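Local coordinates for glycogen accumulation regulator GarA (Mycobacterium tuberculosis, PDB 6I2P), which probably regulates glycogen accumulation through a forkhead-associated (FHA) domain, a module of the kind that recognises phosphothreonine-containing proteins, at residues C[119-124]-C[137-142]. Numbering follows the deposited sequence.
Sequences GTYVNR and EVQIGK. With SO4 (sulfate ion), chain L.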
loop_
_atom_site.group_PDB
_atom_site.type_symbol
_atom_site.label_atom_id
_atom_site.label_comp_id
_atom_site.label_asym_id
_atom_site.label_seq_id
_atom_site.Cartn_x
_atom_site.Cartn_y
_atom_site.Cartn_z
ATOM N N GLY C 119 6.460 1.954 12.842
ATOM C CA GLY C 119 6.250 2.308 14.243
ATOM C C GLY C 119 5.349 1.406 15.061
ATOM O O GLY C 119 4.767 0.444 14.557
ATOM N N THR C 120 5.256 1.722 16.358
ATOM C CA THR C 120 4.435 1.021 17.342
ATOM C C THR C 120 3.407 2.007 17.901
ATOM O O THR C 120 3.743 3.151 18.216
ATOM C CB THR C 120 5.313 0.361 18.425
ATOM O OG1 THR C 120 6.317 -0.430 17.787
ATOM C CG2 THR C 120 4.509 -0.528 19.374
ATOM N N TYR C 121 2.154 1.561 18.006
ATOM C CA TYR C 121 1.055 2.381 18.501
ATOM C C TYR C 121 0.423 1.753 19.729
ATOM O O TYR C 121 0.235 0.536 19.781
ATOM C CB TYR C 121 -0.012 2.594 17.407
ATOM C CG TYR C 121 0.527 3.160 16.109
ATOM C CD1 TYR C 121 1.074 2.329 15.135
ATOM C CD2 TYR C 121 0.433 4.519 15.828
ATOM C CE1 TYR C 121 1.570 2.844 13.938
ATOM C CE2 TYR C 121 0.903 5.043 14.623
ATOM C CZ TYR C 121 1.479 4.201 13.683
ATOM O OH TYR C 121 1.949 4.702 12.495
ATOM N N VAL C 122 0.116 2.583 20.726
ATOM C CA VAL C 122 -0.575 2.172 21.946
ATOM C C VAL C 122 -1.822 3.027 22.006
ATOM O O VAL C 122 -1.718 4.256 22.038
ATOM C CB VAL C 122 0.296 2.260 23.230
ATOM C CG1 VAL C 122 -0.546 2.035 24.490
ATOM C CG2 VAL C 122 1.436 1.253 23.168
ATOM N N ASN C 123 -2.996 2.373 21.941
ATOM C CA ASN C 123 -4.319 3.010 21.938
ATOM C C ASN C 123 -4.441 4.058 20.805
ATOM O O ASN C 123 -4.919 5.177 21.026
ATOM C CB ASN C 123 -4.683 3.565 23.333
ATOM C CG ASN C 123 -4.690 2.520 24.431
ATOM O OD1 ASN C 123 -4.927 1.327 24.204
ATOM N ND2 ASN C 123 -4.428 2.946 25.656
ATOM N N ARG C 124 -3.964 3.668 19.581
ATOM C CA ARG C 124 -3.963 4.454 18.332
ATOM C C ARG C 124 -2.901 5.558 18.269
ATOM O O ARG C 124 -2.778 6.224 17.238
ATOM C CB ARG C 124 -5.339 5.085 18.055
ATOM C CG ARG C 124 -6.477 4.118 17.808
ATOM C CD ARG C 124 -7.744 4.899 17.481
ATOM N NE ARG C 124 -7.588 5.774 16.312
ATOM C CZ ARG C 124 -7.643 5.356 15.051
ATOM N NH1 ARG C 124 -7.491 6.215 14.054
ATOM N NH2 ARG C 124 -7.863 4.079 14.779
ATOM N N GLU C 137 -4.432 -1.491 23.780
ATOM C CA GLU C 137 -4.298 -2.022 22.431
ATOM C C GLU C 137 -2.959 -1.618 21.819
ATOM O O GLU C 137 -2.622 -0.435 21.772
ATOM C CB GLU C 137 -5.482 -1.609 21.545
ATOM C CG GLU C 137 -6.746 -2.406 21.852
ATOM C CD GLU C 137 -7.816 -2.437 20.778
ATOM O OE1 GLU C 137 -8.978 -2.096 21.094
ATOM O OE2 GLU C 137 -7.504 -2.825 19.628
ATOM N N VAL C 138 -2.187 -2.616 21.376
ATOM C CA VAL C 138 -0.866 -2.437 20.776
ATOM C C VAL C 138 -0.935 -2.758 19.289
ATOM O O VAL C 138 -1.330 -3.861 18.911
ATOM C CB VAL C 138 0.243 -3.259 21.497
ATOM C CG1 VAL C 138 1.633 -2.883 20.975
ATOM C CG2 VAL C 138 0.178 -3.080 23.011
ATOM N N GLN C 139 -0.548 -1.790 18.446
ATOM C CA GLN C 139 -0.526 -1.988 17.002
ATOM C C GLN C 139 0.898 -2.115 16.503
ATOM O O GLN C 139 1.696 -1.183 16.634
ATOM C CB GLN C 139 -1.305 -0.899 16.243
ATOM C CG GLN C 139 -1.673 -1.325 14.825
ATOM C CD GLN C 139 -2.061 -0.177 13.935
ATOM O OE1 GLN C 139 -3.093 0.475 14.118
ATOM N NE2 GLN C 139 -1.248 0.081 12.932
ATOM N N ILE C 140 1.217 -3.303 15.974
ATOM C CA ILE C 140 2.499 -3.655 15.366
ATOM C C ILE C 140 2.129 -4.139 13.967
ATOM O O ILE C 140 1.496 -5.185 13.816
ATOM C CB ILE C 140 3.294 -4.692 16.214
ATOM C CG1 ILE C 140 3.766 -4.062 17.552
ATOM C CG2 ILE C 140 4.484 -5.254 15.427
ATOM C CD1 ILE C 140 4.217 -5.050 18.650
ATOM N N GLY C 141 2.442 -3.316 12.974
ATOM C CA GLY C 141 2.090 -3.565 11.582
ATOM C C GLY C 141 0.593 -3.443 11.404
ATOM O O GLY C 141 0.007 -2.409 11.734
ATOM N N LYS C 142 -0.034 -4.525 10.939
ATOM C CA LYS C 142 -1.482 -4.626 10.777
ATOM C C LYS C 142 -2.069 -5.441 11.944
ATOM O O LYS C 142 -3.265 -5.725 11.944
ATOM C CB LYS C 142 -1.855 -5.261 9.419
ATOM C CG LYS C 142 -1.552 -4.404 8.200
ATOM C CD LYS C 142 -2.019 -5.107 6.931
ATOM C CE LYS C 142 -0.887 -5.450 5.990
ATOM N NZ LYS C 142 -1.349 -6.293 4.860
HETATM S S SO4 L . 0.216 -9.668 4.635
HETATM O O1 SO4 L . -1.049 -9.024 4.266
HETATM O O2 SO4 L . 0.900 -10.124 3.423
HETATM O O3 SO4 L . 1.064 -8.717 5.352
HETATM O O4 SO4 L . -0.044 -10.816 5.513
HETATM O O HOH W 1 3.654 -0.864 12.533
HETATM O O HOH W 2 -3.095 0.846 19.231
#
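Tyr121 and Gln139 face each other as the hydrogen-bonded pair of two antiparallel strands, 120-122 and 137-140. Tyr121 N donates to Gln139 O at 3.1 Å, on a lone pair in the carbonyl plane, and Gln139 N returns a nearly straight 2.8 Å bond to Tyr121 O. Their side chains run side by side, CB to CB at 3.9 Å. Gln139 CG is anti to the backbone N (chi1 -161°), which starts the chain alongside Tyr121; NE2 lies 3.9 Å from Tyr121 CD1, the amide turned 38° from the ring plane. Gln139 OE1 is hydrogen-bonded to Ser32 and NE2 to Glu33.

Just past strand 120-122, the Asn123 side chain adds a bond to the ladder. Asn123 N donates to Glu137 O, while Asn123 OD1 accepts Glu137 N at 2.9 Å, so the residue grips Glu137 through both backbone and amide. Glu137 OE1 makes a salt bridge with Lys62.

The tightly packed face carries Thr120, Val122, Val138 and Ile140, all buried. Thr120 CG2 sits 4.0 Å from both Val138 CG1 and Ile140 CG1, and its OG1 turns to Asp113. Water takes over at both ends of the ladder: one joins Gly119 O to Gly141 N, another Glu137 O to Arg124 N. Beyond the contact, Lys142 NZ bonds a sulfate ion, probably from the crystallisation liquor.

Within the FHA beta sandwich, strand 120-122 lies between 125-127 and 137-140, and 143-149 flanks the latter. The Thr120 face packs on strands 100-105 and 108-113 of the second sheet, whereas Tyr121 touches Ser32 and Glu33, and Gln139 touches Leu31.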